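PDB 1DDZ: carbonic anhydrase from Porphyridium purpureum, which probably catalyses the zinc-dependent interconversion of carbon dioxide and hydrogencarbonate. Local coordinates for residues Asp232-Phe237 with Gly263-Asp268; Ala41-Trp46 with Asp472-Asp477; Asp149-His154 with Asp360-Ser365; Ala81-Asp86 with Glu298-Lys303. All coordinates share one frame; numbering follows the deposited sequence.

Contact 1. Residues Asp232-Phe237 with Gly263-Asp268; sequences DDISKF and GESELD
Asp232 OD1 accepts a hydrogen bond from a water 2.5 Å away, and Ser265 OG stands 3.0 Å from it, close enough to bond, although the one serine proton has a second acceptor within reach. The same water also donates to Asp268 OD1, at 2.8 Å, and so bridges two carboxylates whose nearest oxygens are 4.5 Å apart; that proximity might raise the proton affinity of one of them. Leu267 crosses the acid obliquely, its CD1 3.6 Å from Asp232 CG. A second water links the two segments by donating to Asp233 O and accepting from Glu266 N.

At the other end Phe237 packs by its ring. Gly263 CA sits over the centre of one face, 3.6 Å from the centroid and 9° off the ring normal, while Lys236 CG covers the opposite face. Gly263, with no side chain, lets its CA come this close to the ring. Glu264 O comes to the rim, 3.3 Å from Phe237 CZ.

The second subunit binds both sides of this junction, its Arg156 to Asp232 O and its Arg159 to Gly263 O. Ser265 N donates to Asp268 OD2 at 3.1 Å, and Asp268 N returns a weak bond to Ser265 OG: the reciprocal pair is a capping box, which starts helix 266-279.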
loop_
_atom_site.group_PDB
_atom_site.type_symbol
_atom_site.label_atom_id
_atom_site.label_comp_id
_atom_site.label_asym_id
_atom_site.label_seq_id
_atom_site.Cartn_x
_atom_site.Cartn_y
_atom_site.Cartn_z
ATOM N N ASP A 232 21.103 -6.634 7.094
ATOM C CA ASP A 232 20.080 -6.329 8.064
ATOM C C ASP A 232 19.614 -7.642 8.669
ATOM O O ASP A 232 18.671 -7.667 9.429
ATOM C CB ASP A 232 18.919 -5.578 7.417
ATOM C CG ASP A 232 17.972 -5.002 8.436
ATOM O OD1 ASP A 232 18.448 -4.666 9.518
ATOM O OD2 ASP A 232 16.759 -4.886 8.174
ATOM N N ASP A 233 20.381 -8.698 8.442
ATOM C CA ASP A 233 20.054 -10.019 8.951
ATOM C C ASP A 233 20.139 -10.215 10.466
ATOM O O ASP A 233 21.100 -9.788 11.106
ATOM C CB ASP A 233 20.969 -11.042 8.306
ATOM C CG ASP A 233 20.659 -12.445 8.757
ATOM O OD1 ASP A 233 19.573 -12.925 8.400
ATOM O OD2 ASP A 233 21.464 -13.053 9.495
ATOM N N ILE A 234 19.131 -10.866 11.039
ATOM C CA ILE A 234 19.135 -11.181 12.461
ATOM C C ILE A 234 18.796 -12.645 12.657
ATOM O O ILE A 234 18.753 -13.107 13.784
ATOM C CB ILE A 234 18.138 -10.347 13.306
ATOM C CG1 ILE A 234 16.707 -10.589 12.840
ATOM C CG2 ILE A 234 18.524 -8.881 13.322
ATOM C CD1 ILE A 234 15.658 -10.090 13.822
ATOM N N SER A 235 18.562 -13.390 11.579
ATOM C CA SER A 235 18.234 -14.811 11.712
ATOM C C SER A 235 19.386 -15.607 12.334
ATOM O O SER A 235 19.183 -16.677 12.904
ATOM C CB SER A 235 17.855 -15.424 10.371
ATOM O OG SER A 235 18.822 -15.119 9.409
ATOM N N LYS A 236 20.594 -15.071 12.209
ATOM C CA LYS A 236 21.790 -15.685 12.779
ATOM C C LYS A 236 21.725 -15.726 14.308
ATOM O O LYS A 236 22.445 -16.494 14.944
ATOM C CB LYS A 236 23.034 -14.908 12.354
ATOM C CG LYS A 236 22.984 -13.427 12.703
ATOM C CD LYS A 236 24.268 -12.714 12.283
ATOM C CE LYS A 236 24.227 -11.243 12.608
ATOM N NZ LYS A 236 25.480 -10.557 12.203
ATOM N N PHE A 237 20.906 -14.857 14.895
ATOM C CA PHE A 237 20.738 -14.822 16.341
ATOM C C PHE A 237 19.636 -15.771 16.775
ATOM O O PHE A 237 19.498 -16.025 17.966
ATOM C CB PHE A 237 20.334 -13.426 16.818
ATOM C CG PHE A 237 21.286 -12.339 16.418
ATOM C CD1 PHE A 237 20.856 -11.278 15.634
ATOM C CD2 PHE A 237 22.603 -12.360 16.838
ATOM C CE1 PHE A 237 21.719 -10.247 15.279
ATOM C CE2 PHE A 237 23.482 -11.326 16.486
ATOM C CZ PHE A 237 23.030 -10.267 15.699
ATOM N N GLY A 263 20.854 -9.351 20.067
ATOM C CA GLY A 263 21.593 -9.080 18.852
ATOM C C GLY A 263 20.955 -8.026 17.948
ATOM O O GLY A 263 19.721 -7.912 17.837
ATOM N N GLU A 264 21.802 -7.240 17.299
ATOM C CA GLU A 264 21.352 -6.227 16.365
ATOM C C GLU A 264 22.135 -6.515 15.088
ATOM O O GLU A 264 23.231 -7.055 15.139
ATOM C CB GLU A 264 21.597 -4.810 16.905
ATOM C CG GLU A 264 23.048 -4.384 17.138
ATOM C CD GLU A 264 23.171 -2.897 17.510
ATOM O OE1 GLU A 264 24.307 -2.427 17.745
ATOM O OE2 GLU A 264 22.137 -2.185 17.563
ATOM N N SER A 265 21.525 -6.270 13.942
ATOM C CA SER A 265 22.185 -6.555 12.682
ATOM C C SER A 265 23.251 -5.512 12.366
ATOM O O SER A 265 23.337 -4.488 13.052
ATOM C CB SER A 265 21.125 -6.555 11.595
ATOM O OG SER A 265 20.455 -5.308 11.615
ATOM N N GLU A 266 23.980 -5.716 11.272
ATOM C CA GLU A 266 24.992 -4.751 10.861
ATOM C C GLU A 266 24.309 -3.438 10.562
ATOM O O GLU A 266 24.851 -2.385 10.841
ATOM C CB GLU A 266 25.711 -5.186 9.575
ATOM C CG GLU A 266 26.554 -6.453 9.643
ATOM C CD GLU A 266 27.149 -6.857 8.266
ATOM O OE1 GLU A 266 27.195 -6.014 7.333
ATOM O OE2 GLU A 266 27.566 -8.034 8.113
ATOM N N LEU A 267 23.112 -3.492 9.979
ATOM C CA LEU A 267 22.407 -2.267 9.620
ATOM C C LEU A 267 22.045 -1.472 10.849
ATOM O O LEU A 267 22.157 -0.246 10.866
ATOM C CB LEU A 267 21.133 -2.580 8.835
ATOM C CG LEU A 267 20.714 -1.698 7.646
ATOM C CD1 LEU A 267 19.186 -1.694 7.532
ATOM C CD2 LEU A 267 21.234 -0.279 7.759
ATOM N N ASP A 268 21.565 -2.162 11.872
ATOM C CA ASP A 268 21.192 -1.503 13.125
ATOM C C ASP A 268 22.375 -0.688 13.665
ATOM O O ASP A 268 22.245 0.490 13.978
ATOM C CB ASP A 268 20.750 -2.546 14.174
ATOM C CG ASP A 268 19.367 -3.147 13.885
ATOM O OD1 ASP A 268 18.464 -2.437 13.399
ATOM O OD2 ASP A 268 19.164 -4.343 14.171
HETATM O O HOH W 1 17.855 -2.541 10.705
HETATM O O HOH W 2 23.300 -8.322 10.432
HETATM O O HOH W 3 25.742 -10.160 9.166
HETATM O O HOH W 4 25.624 -8.447 13.856
#

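Contact 2. Residues Ala41-Trp46 with Asp472-Asp477; sequences ANNEAW and DGKLRD
Asn43 turns its CG anti to the backbone N (chi1 166°), towards the loop at Gly473, and Leu475, with CG anti to its carbonyl carbon (chi1 -70°), sets that CG against the amide, 3.8 Å from Asn43 CG. Both ends of that amide are used. Asn43 ND2 donates to Gly473 O at 2.9 Å, nearly in line with the C=O and in the amide's own plane, and also donates to Ile338 O. Asn43 OD1 accepts from Leu475 N at 2.9 Å, the N-H arriving above the carbonyl plane, and accepts a hydrogen bond from a water that also donates to Leu475 O. A leucine in place of Asn43 would probably leave Gly473 O and Leu475 N without their amide partner. Trp46 brings its edge to Gly473 O, with CZ3 3.5 Å away. Asp472 OD2 accepts from Lys474 N, an Asx turn shaping the loop. Helix 38-53 thus lies against the approach to strand 476-481, where Leu475 also packs on strand 462-468 and helix 335-338.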
loop_
_atom_site.group_PDB
_atom_site.type_symbol
_atom_site.label_atom_id
_atom_site.label_comp_id
_atom_site.label_asym_id
_atom_site.label_seq_id
_atom_site.Cartn_x
_atom_site.Cartn_y
_atom_site.Cartn_z
ATOM N N ALA A 41 0.765 26.624 -24.457
ATOM C CA ALA A 41 1.373 27.866 -24.903
ATOM C C ALA A 41 2.696 28.104 -24.158
ATOM O O ALA A 41 3.691 28.555 -24.735
ATOM C CB ALA A 41 0.417 29.023 -24.646
ATOM N N ASN A 42 2.695 27.804 -22.864
ATOM C CA ASN A 42 3.875 27.990 -22.031
ATOM C C ASN A 42 4.935 26.979 -22.401
ATOM O O ASN A 42 6.107 27.309 -22.481
ATOM C CB ASN A 42 3.503 27.905 -20.554
ATOM C CG ASN A 42 2.898 29.194 -20.052
ATOM O OD1 ASN A 42 3.295 30.274 -20.494
ATOM N ND2 ASN A 42 1.935 29.104 -19.149
ATOM N N ASN A 43 4.517 25.748 -22.643
ATOM C CA ASN A 43 5.446 24.719 -23.060
ATOM C C ASN A 43 6.110 25.118 -24.379
ATOM O O ASN A 43 7.302 24.875 -24.581
ATOM C CB ASN A 43 4.715 23.410 -23.287
ATOM C CG ASN A 43 5.560 22.408 -24.027
ATOM O OD1 ASN A 43 5.238 22.007 -25.138
ATOM N ND2 ASN A 43 6.653 22.001 -23.419
ATOM N N GLU A 44 5.330 25.718 -25.273
ATOM C CA GLU A 44 5.840 26.136 -26.561
ATOM C C GLU A 44 6.849 27.266 -26.396
ATOM O O GLU A 44 7.950 27.218 -26.956
ATOM C CB GLU A 44 4.687 26.552 -27.465
ATOM C CG GLU A 44 5.097 26.887 -28.897
ATOM C CD GLU A 44 5.770 25.734 -29.634
ATOM O OE1 GLU A 44 6.262 25.971 -30.755
ATOM O OE2 GLU A 44 5.816 24.599 -29.113
ATOM N N ALA A 45 6.485 28.286 -25.623
ATOM C CA ALA A 45 7.391 29.402 -25.360
ATOM C C ALA A 45 8.749 28.859 -24.870
ATOM O O ALA A 45 9.811 29.291 -25.319
ATOM C CB ALA A 45 6.791 30.319 -24.314
ATOM N N TRP A 46 8.691 27.872 -23.984
ATOM C CA TRP A 46 9.879 27.241 -23.429
ATOM C C TRP A 46 10.708 26.577 -24.524
ATOM O O TRP A 46 11.918 26.799 -24.602
ATOM C CB TRP A 46 9.474 26.211 -22.374
ATOM C CG TRP A 46 10.581 25.301 -21.961
ATOM C CD1 TRP A 46 11.666 25.628 -21.216
ATOM C CD2 TRP A 46 10.703 23.902 -22.260
ATOM N NE1 TRP A 46 12.461 24.521 -21.023
ATOM C CE2 TRP A 46 11.890 23.445 -21.653
ATOM C CE3 TRP A 46 9.921 22.985 -22.982
ATOM C CZ2 TRP A 46 12.316 22.115 -21.739
ATOM C CZ3 TRP A 46 10.347 21.668 -23.069
ATOM C CH2 TRP A 46 11.531 21.246 -22.453
ATOM N N ASP A 472 11.420 16.396 -28.931
ATOM C CA ASP A 472 10.916 17.748 -29.214
ATOM C C ASP A 472 10.360 18.491 -28.003
ATOM O O ASP A 472 10.078 19.663 -28.099
ATOM C CB ASP A 472 9.875 17.760 -30.344
ATOM C CG ASP A 472 8.632 16.903 -30.037
ATOM O OD1 ASP A 472 7.970 16.463 -30.999
ATOM O OD2 ASP A 472 8.309 16.653 -28.854
ATOM N N GLY A 473 10.147 17.799 -26.889
ATOM C CA GLY A 473 9.634 18.447 -25.691
ATOM C C GLY A 473 8.305 19.154 -25.851
ATOM O O GLY A 473 7.957 20.024 -25.068
ATOM N N LYS A 474 7.545 18.765 -26.852
ATOM C CA LYS A 474 6.261 19.385 -27.117
ATOM C C LYS A 474 5.174 18.577 -26.421
ATOM O O LYS A 474 5.080 17.374 -26.607
ATOM C CB LYS A 474 5.999 19.418 -28.635
ATOM C CG LYS A 474 4.715 20.119 -29.030
ATOM C CD LYS A 474 4.228 19.655 -30.397
ATOM C CE LYS A 474 5.210 20.004 -31.504
ATOM N NZ LYS A 474 5.350 21.479 -31.660
ATOM N N LEU A 475 4.367 19.241 -25.602
ATOM C CA LEU A 475 3.271 18.577 -24.901
ATOM C C LEU A 475 2.090 18.361 -25.865
ATOM O O LEU A 475 1.645 19.266 -26.566
ATOM C CB LEU A 475 2.816 19.404 -23.689
ATOM C CG LEU A 475 3.739 19.516 -22.462
ATOM C CD1 LEU A 475 3.101 20.458 -21.477
ATOM C CD2 LEU A 475 3.961 18.153 -21.847
ATOM N N ARG A 476 1.568 17.150 -25.859
ATOM C CA ARG A 476 0.454 16.761 -26.708
ATOM C C ARG A 476 -0.765 16.450 -25.830
ATOM O O ARG A 476 -0.671 15.747 -24.805
ATOM C CB ARG A 476 0.874 15.569 -27.562
ATOM C CG ARG A 476 2.058 15.946 -28.460
ATOM C CD ARG A 476 2.562 14.786 -29.243
ATOM N NE ARG A 476 3.739 15.153 -30.012
ATOM C CZ ARG A 476 3.694 15.826 -31.161
ATOM N NH1 ARG A 476 2.537 16.218 -31.674
ATOM N NH2 ARG A 476 4.807 16.067 -31.829
ATOM N N ASP A 477 -1.901 17.011 -26.218
ATOM C CA ASP A 477 -3.132 16.880 -25.457
ATOM C C ASP A 477 -3.736 15.499 -25.502
ATOM O O ASP A 477 -3.877 14.927 -26.569
ATOM C CB ASP A 477 -4.135 17.909 -25.972
ATOM C CG ASP A 477 -5.313 18.127 -25.031
ATOM O OD1 ASP A 477 -5.411 17.455 -23.983
ATOM O OD2 ASP A 477 -6.145 19.004 -25.344
HETATM O O HOH W 5 2.794 21.859 -26.271
#

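Contact 3. Residues Asp149-His154 with Asp360-Ser365; sequences DNWLRH and DMSFLS
Trp151 reaches across to helix 361-373 with the benzene end of its indole; CG, anti to the backbone N (chi1 -177°), starts the side chain out from its own helix towards Ser365. The far rim of the ring meets Ser362 obliquely: Trp151 CZ3 is 3.7 Å from Ser362 CA, and Trp151 CH2 is 3.8 Å from Ser362 CB. Nearer the root of the side chain, Ser365 CB lies over one face, 3.9 Å above the plane and offset toward the rim, while Ser365 OG comes within 3.4 Å of Trp151 CB. That hydroxyl is turned back into its own helix. It donates to Met361 O at 2.8 Å, and Ser365 N approaches the same oxygen from the opposite face of its carbonyl plane, so the serine presents its polar atom to the indole with its proton already spent. The two helices belong to the two carbonic anhydrase sequence units of the chain, 69-221 and 323-475, and here the units meet. The axes of segments 149-154 and 361-365 come within 10.1 Å, with 112° between their N-to-C directions and Trp151 reaching from one to the other. Met361 bends at chi2 and chi3 and brings its methyl group, CE, to 4.2 Å from Asn150 CB, while Trp151 CE3 lies near Met361 CB. Trp151 NE1 donates to Ile98 O, which fixes the indole's other edge. Asn150 ND2 bonds Ser195 OG of the second subunit, whose Ser105 also packs on both Trp151 and Met361.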
loop_
_atom_site.group_PDB
_atom_site.type_symbol
_atom_site.label_atom_id
_atom_site.label_comp_id
_atom_site.label_asym_id
_atom_site.label_seq_id
_atom_site.Cartn_x
_atom_site.Cartn_y
_atom_site.Cartn_z
ATOM N N ASP A 149 -3.695 11.678 6.833
ATOM C CA ASP A 149 -3.168 11.537 8.191
ATOM C C ASP A 149 -2.623 10.129 8.417
ATOM O O ASP A 149 -1.705 9.926 9.216
ATOM C CB ASP A 149 -4.247 11.858 9.221
ATOM C CG ASP A 149 -4.034 13.186 9.878
ATOM O OD1 ASP A 149 -2.944 13.778 9.713
ATOM O OD2 ASP A 149 -4.954 13.648 10.576
ATOM N N ASN A 150 -3.149 9.158 7.661
ATOM C CA ASN A 150 -2.700 7.765 7.763
ATOM C C ASN A 150 -1.295 7.637 7.161
ATOM O O ASN A 150 -0.465 6.860 7.619
ATOM C CB ASN A 150 -3.694 6.845 7.067
ATOM C CG ASN A 150 -5.091 6.926 7.673
ATOM O OD1 ASN A 150 -5.321 6.509 8.805
ATOM N ND2 ASN A 150 -6.031 7.467 6.914
ATOM N N TRP A 151 -1.011 8.453 6.153
ATOM C CA TRP A 151 0.306 8.470 5.532
ATOM C C TRP A 151 1.240 9.116 6.565
ATOM O O TRP A 151 2.303 8.590 6.882
ATOM C CB TRP A 151 0.270 9.330 4.256
ATOM C CG TRP A 151 1.570 9.365 3.499
ATOM C CD1 TRP A 151 2.511 10.353 3.526
ATOM C CD2 TRP A 151 2.061 8.364 2.591
ATOM N NE1 TRP A 151 3.559 10.029 2.694
ATOM C CE2 TRP A 151 3.307 8.817 2.107
ATOM C CE3 TRP A 151 1.564 7.131 2.140
ATOM C CZ2 TRP A 151 4.065 8.083 1.188
ATOM C CZ3 TRP A 151 2.319 6.401 1.228
ATOM C CH2 TRP A 151 3.556 6.882 0.764
ATOM N N LEU A 152 0.808 10.256 7.101
ATOM C CA LEU A 152 1.572 11.021 8.087
ATOM C C LEU A 152 1.850 10.331 9.422
ATOM O O LEU A 152 2.704 10.803 10.171
ATOM C CB LEU A 152 0.941 12.391 8.310
ATOM C CG LEU A 152 0.848 13.230 7.031
ATOM C CD1 LEU A 152 0.210 14.548 7.336
ATOM C CD2 LEU A 152 2.228 13.436 6.445
ATOM N N ARG A 153 1.150 9.231 9.716
ATOM C CA ARG A 153 1.396 8.481 10.942
ATOM C C ARG A 153 2.824 7.956 10.943
ATOM O O ARG A 153 3.378 7.734 11.994
ATOM C CB ARG A 153 0.457 7.282 11.088
ATOM C CG ARG A 153 -0.956 7.577 11.530
ATOM C CD ARG A 153 -1.016 8.560 12.684
ATOM N NE ARG A 153 -0.995 9.948 12.202
ATOM C CZ ARG A 153 -1.686 10.947 12.743
ATOM N NH1 ARG A 153 -2.469 10.727 13.797
ATOM N NH2 ARG A 153 -1.583 12.172 12.236
ATOM N N HIS A 154 3.425 7.761 9.765
ATOM C CA HIS A 154 4.789 7.262 9.689
ATOM C C HIS A 154 5.783 8.283 10.184
ATOM O O HIS A 154 6.775 7.935 10.808
ATOM C CB HIS A 154 5.136 6.813 8.267
ATOM C CG HIS A 154 4.395 5.592 7.837
ATOM N ND1 HIS A 154 4.753 4.323 8.246
ATOM C CD2 HIS A 154 3.292 5.437 7.075
ATOM C CE1 HIS A 154 3.896 3.448 7.758
ATOM N NE2 HIS A 154 3.003 4.103 7.045
ATOM N N ASP A 360 -4.042 3.419 -4.542
ATOM C CA ASP A 360 -2.651 3.708 -4.211
ATOM C C ASP A 360 -2.510 4.858 -3.208
ATOM O O ASP A 360 -2.719 5.998 -3.583
ATOM C CB ASP A 360 -1.892 4.047 -5.480
ATOM C CG ASP A 360 -0.415 4.208 -5.233
ATOM O OD1 ASP A 360 0.182 3.283 -4.673
ATOM O OD2 ASP A 360 0.155 5.240 -5.610
ATOM N N MET A 361 -2.108 4.574 -1.966
ATOM C CA MET A 361 -1.973 5.592 -0.918
ATOM C C MET A 361 -0.943 6.662 -1.215
ATOM O O MET A 361 -1.166 7.831 -0.876
ATOM C CB MET A 361 -1.698 4.961 0.455
ATOM C CG MET A 361 -2.902 4.261 1.067
ATOM S SD MET A 361 -4.218 5.418 1.519
ATOM C CE MET A 361 -3.459 6.234 2.960
ATOM N N SER A 362 0.174 6.303 -1.834
ATOM C CA SER A 362 1.166 7.326 -2.178
ATOM C C SER A 362 0.529 8.355 -3.126
ATOM O O SER A 362 0.705 9.559 -2.974
ATOM C CB SER A 362 2.411 6.700 -2.819
ATOM O OG SER A 362 3.320 7.715 -3.214
ATOM N N PHE A 363 -0.193 7.866 -4.130
ATOM C CA PHE A 363 -0.900 8.715 -5.091
ATOM C C PHE A 363 -2.042 9.498 -4.401
ATOM O O PHE A 363 -2.128 10.733 -4.520
ATOM C CB PHE A 363 -1.410 7.832 -6.274
ATOM C CG PHE A 363 -2.624 8.371 -6.987
ATOM C CD1 PHE A 363 -3.800 7.629 -7.012
ATOM C CD2 PHE A 363 -2.600 9.605 -7.619
ATOM C CE1 PHE A 363 -4.946 8.106 -7.654
ATOM C CE2 PHE A 363 -3.742 10.100 -8.263
ATOM C CZ PHE A 363 -4.917 9.340 -8.278
ATOM N N LEU A 364 -2.900 8.795 -3.658
ATOM C CA LEU A 364 -4.026 9.437 -2.967
ATOM C C LEU A 364 -3.630 10.528 -1.972
ATOM O O LEU A 364 -4.276 11.582 -1.898
ATOM C CB LEU A 364 -4.881 8.383 -2.286
ATOM C CG LEU A 364 -5.562 7.399 -3.226
ATOM C CD1 LEU A 364 -6.188 6.256 -2.443
ATOM C CD2 LEU A 364 -6.603 8.140 -4.062
ATOM N N SER A 365 -2.544 10.302 -1.238
ATOM C CA SER A 365 -2.058 11.273 -0.255
ATOM C C SER A 365 -1.593 12.559 -0.920
ATOM O O SER A 365 -1.897 13.648 -0.440
ATOM C CB SER A 365 -0.957 10.647 0.615
ATOM O OG SER A 365 -1.483 9.534 1.349
#

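Contact 4. Residues Ala81-Asp86 with Glu298-Lys303; sequences ANQLLD and ENWRQK
Trp300 of helix 292-307 lays one indole face on the end of helix 81-84, where Asp86, with positive phi, closes a Schellman motif. This is the tight part. Gln83 O lies 3.1 Å above the ring plane, Leu84 CA is over the six-membered ring, 17° off its normal, and Leu84 CD2 meets Trp300 CZ3 at 3.7 Å. Gln83 CG lies beside Trp300 NE1, at 3.3 Å, and near Trp300 CZ2. An alanine in place of Trp300 would probably open a gap over Gln83 O and Leu84 and leave Phe312, which meets the indole almost perpendicularly, without its ring partner. Towards solvent the contact thins to a salt bridge between partly exposed Asp86 and exposed Lys303, whose side chains cross at about a right angle; Asn299 adds only a distant CB beside the carboxylate. Lys303 NZ donates to the syn lone pair of Asp86 OD1, at 3.0 Å, and reaches Asp86 OD2 more weakly, at 3.2 Å.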
loop_
_atom_site.group_PDB
_atom_site.type_symbol
_atom_site.label_atom_id
_atom_site.label_comp_id
_atom_site.label_asym_id
_atom_site.label_seq_id
_atom_site.Cartn_x
_atom_site.Cartn_y
_atom_site.Cartn_z
ATOM N N ALA A 81 15.857 17.576 -8.701
ATOM C CA ALA A 81 16.936 16.728 -8.266
ATOM C C ALA A 81 18.193 16.851 -9.104
ATOM O O ALA A 81 19.289 16.975 -8.546
ATOM C CB ALA A 81 16.469 15.297 -8.232
ATOM N N ASN A 82 18.056 16.808 -10.429
ATOM C CA ASN A 82 19.218 16.894 -11.319
ATOM C C ASN A 82 19.940 18.209 -11.143
ATOM O O ASN A 82 21.155 18.253 -11.201
ATOM C CB ASN A 82 18.821 16.715 -12.788
ATOM C CG ASN A 82 18.042 17.897 -13.336
ATOM O OD1 ASN A 82 16.885 18.094 -12.983
ATOM N ND2 ASN A 82 18.693 18.723 -14.158
ATOM N N GLN A 83 19.191 19.253 -10.828
ATOM C CA GLN A 83 19.735 20.584 -10.625
ATOM C C GLN A 83 20.630 20.609 -9.379
ATOM O O GLN A 83 21.794 21.015 -9.432
ATOM C CB GLN A 83 18.588 21.552 -10.434
ATOM C CG GLN A 83 18.866 22.952 -10.877
ATOM C CD GLN A 83 17.749 23.486 -11.722
ATOM O OE1 GLN A 83 17.455 22.935 -12.769
ATOM N NE2 GLN A 83 17.093 24.537 -11.257
ATOM N N LEU A 84 20.087 20.164 -8.257
ATOM C CA LEU A 84 20.843 20.131 -7.017
ATOM C C LEU A 84 22.120 19.307 -7.169
ATOM O O LEU A 84 23.116 19.560 -6.505
ATOM C CB LEU A 84 19.988 19.538 -5.892
ATOM C CG LEU A 84 18.802 20.341 -5.343
ATOM C CD1 LEU A 84 17.862 19.424 -4.572
ATOM C CD2 LEU A 84 19.287 21.463 -4.469
ATOM N N LEU A 85 22.080 18.276 -8.002
ATOM C CA LEU A 85 23.260 17.445 -8.200
ATOM C C LEU A 85 24.148 17.945 -9.344
ATOM O O LEU A 85 25.159 17.328 -9.650
ATOM C CB LEU A 85 22.858 15.988 -8.464
ATOM C CG LEU A 85 22.270 15.199 -7.291
ATOM C CD1 LEU A 85 21.891 13.789 -7.726
ATOM C CD2 LEU A 85 23.287 15.143 -6.170
ATOM N N ASP A 86 23.778 19.062 -9.957
ATOM C CA ASP A 86 24.524 19.620 -11.090
ATOM C C ASP A 86 24.632 18.575 -12.207
ATOM O O ASP A 86 25.707 18.367 -12.776
ATOM C CB ASP A 86 25.923 20.065 -10.653
ATOM C CG ASP A 86 26.556 21.044 -11.622
ATOM O OD1 ASP A 86 25.810 21.804 -12.281
ATOM O OD2 ASP A 86 27.802 21.073 -11.712
ATOM N N GLU A 298 27.794 22.058 -4.758
ATOM C CA GLU A 298 28.454 23.328 -4.478
ATOM C C GLU A 298 28.777 24.103 -5.749
ATOM O O GLU A 298 28.558 25.306 -5.805
ATOM C CB GLU A 298 29.727 23.103 -3.662
ATOM C CG GLU A 298 30.365 24.398 -3.115
ATOM C CD GLU A 298 29.447 25.190 -2.180
ATOM O OE1 GLU A 298 29.574 26.432 -2.132
ATOM O OE2 GLU A 298 28.601 24.579 -1.485
ATOM N N ASN A 299 29.292 23.424 -6.773
ATOM C CA ASN A 299 29.616 24.101 -8.039
ATOM C C ASN A 299 28.336 24.703 -8.588
ATOM O O ASN A 299 28.286 25.885 -8.943
ATOM C CB ASN A 299 30.210 23.134 -9.073
ATOM C CG ASN A 299 31.574 22.598 -8.671
ATOM O OD1 ASN A 299 32.046 21.604 -9.227
ATOM N ND2 ASN A 299 32.221 23.250 -7.698
ATOM N N TRP A 300 27.284 23.890 -8.584
ATOM C CA TRP A 300 25.972 24.313 -9.044
ATOM C C TRP A 300 25.536 25.599 -8.335
ATOM O O TRP A 300 25.168 26.578 -8.991
ATOM C CB TRP A 300 24.947 23.206 -8.801
ATOM C CG TRP A 300 23.553 23.647 -9.053
ATOM C CD1 TRP A 300 22.998 23.965 -10.265
ATOM C CD2 TRP A 300 22.542 23.920 -8.065
ATOM N NE1 TRP A 300 21.712 24.436 -10.087
ATOM C CE2 TRP A 300 21.409 24.416 -8.745
ATOM C CE3 TRP A 300 22.491 23.796 -6.667
ATOM C CZ2 TRP A 300 20.240 24.787 -8.082
ATOM C CZ3 TRP A 300 21.335 24.163 -6.012
ATOM C CH2 TRP A 300 20.224 24.652 -6.716
ATOM N N ARG A 301 25.585 25.600 -7.006
ATOM C CA ARG A 301 25.196 26.768 -6.227
ATOM C C ARG A 301 25.951 28.022 -6.630
ATOM O O ARG A 301 25.341 29.056 -6.832
ATOM C CB ARG A 301 25.439 26.537 -4.746
ATOM C CG ARG A 301 24.614 25.460 -4.121
ATOM C CD ARG A 301 24.969 25.400 -2.673
ATOM N NE ARG A 301 24.852 26.733 -2.102
ATOM C CZ ARG A 301 25.801 27.337 -1.402
ATOM N NH1 ARG A 301 26.951 26.726 -1.178
ATOM N NH2 ARG A 301 25.590 28.555 -0.922
ATOM N N GLN A 302 27.276 27.939 -6.709
ATOM C CA GLN A 302 28.100 29.088 -7.085
ATOM C C GLN A 302 27.704 29.622 -8.453
ATOM O O GLN A 302 27.552 30.823 -8.643
ATOM C CB GLN A 302 29.583 28.713 -7.077
ATOM C CG GLN A 302 30.127 28.412 -5.692
ATOM C CD GLN A 302 29.724 29.474 -4.688
ATOM O OE1 GLN A 302 29.596 30.644 -5.026
ATOM N NE2 GLN A 302 29.481 29.062 -3.457
ATOM N N LYS A 303 27.477 28.710 -9.395
ATOM C CA LYS A 303 27.068 29.062 -10.750
ATOM C C LYS A 303 25.762 29.848 -10.718
ATOM O O LYS A 303 25.590 30.819 -11.450
ATOM C CB LYS A 303 26.864 27.787 -11.550
ATOM C CG LYS A 303 27.649 27.711 -12.828
ATOM C CD LYS A 303 28.193 26.298 -13.059
ATOM C CE LYS A 303 27.109 25.223 -13.082
ATOM N NZ LYS A 303 27.689 23.869 -13.325
#

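Contacts 2 and 4 lie at similar distances from a zinc ion, and each sets a tryptophan-bearing helix against a segment far away in sequence. The side chain of Leu475 in contact 2 is about 13 Å from a zinc ion, and that of Leu84 in contact 4 about 12 Å; the centres of these contacts are 25 Å apart. Contact 3 joins the two carbonic anhydrase units more centrally, with the Trp151 side chain about 10 Å from a zinc ion. Contact 1 lies away from the metal sites, its centre 29 Å from that of contact 3, yet both touch the second subunit. Contacts 1 and 2 lie on opposite sides of the chain's centre.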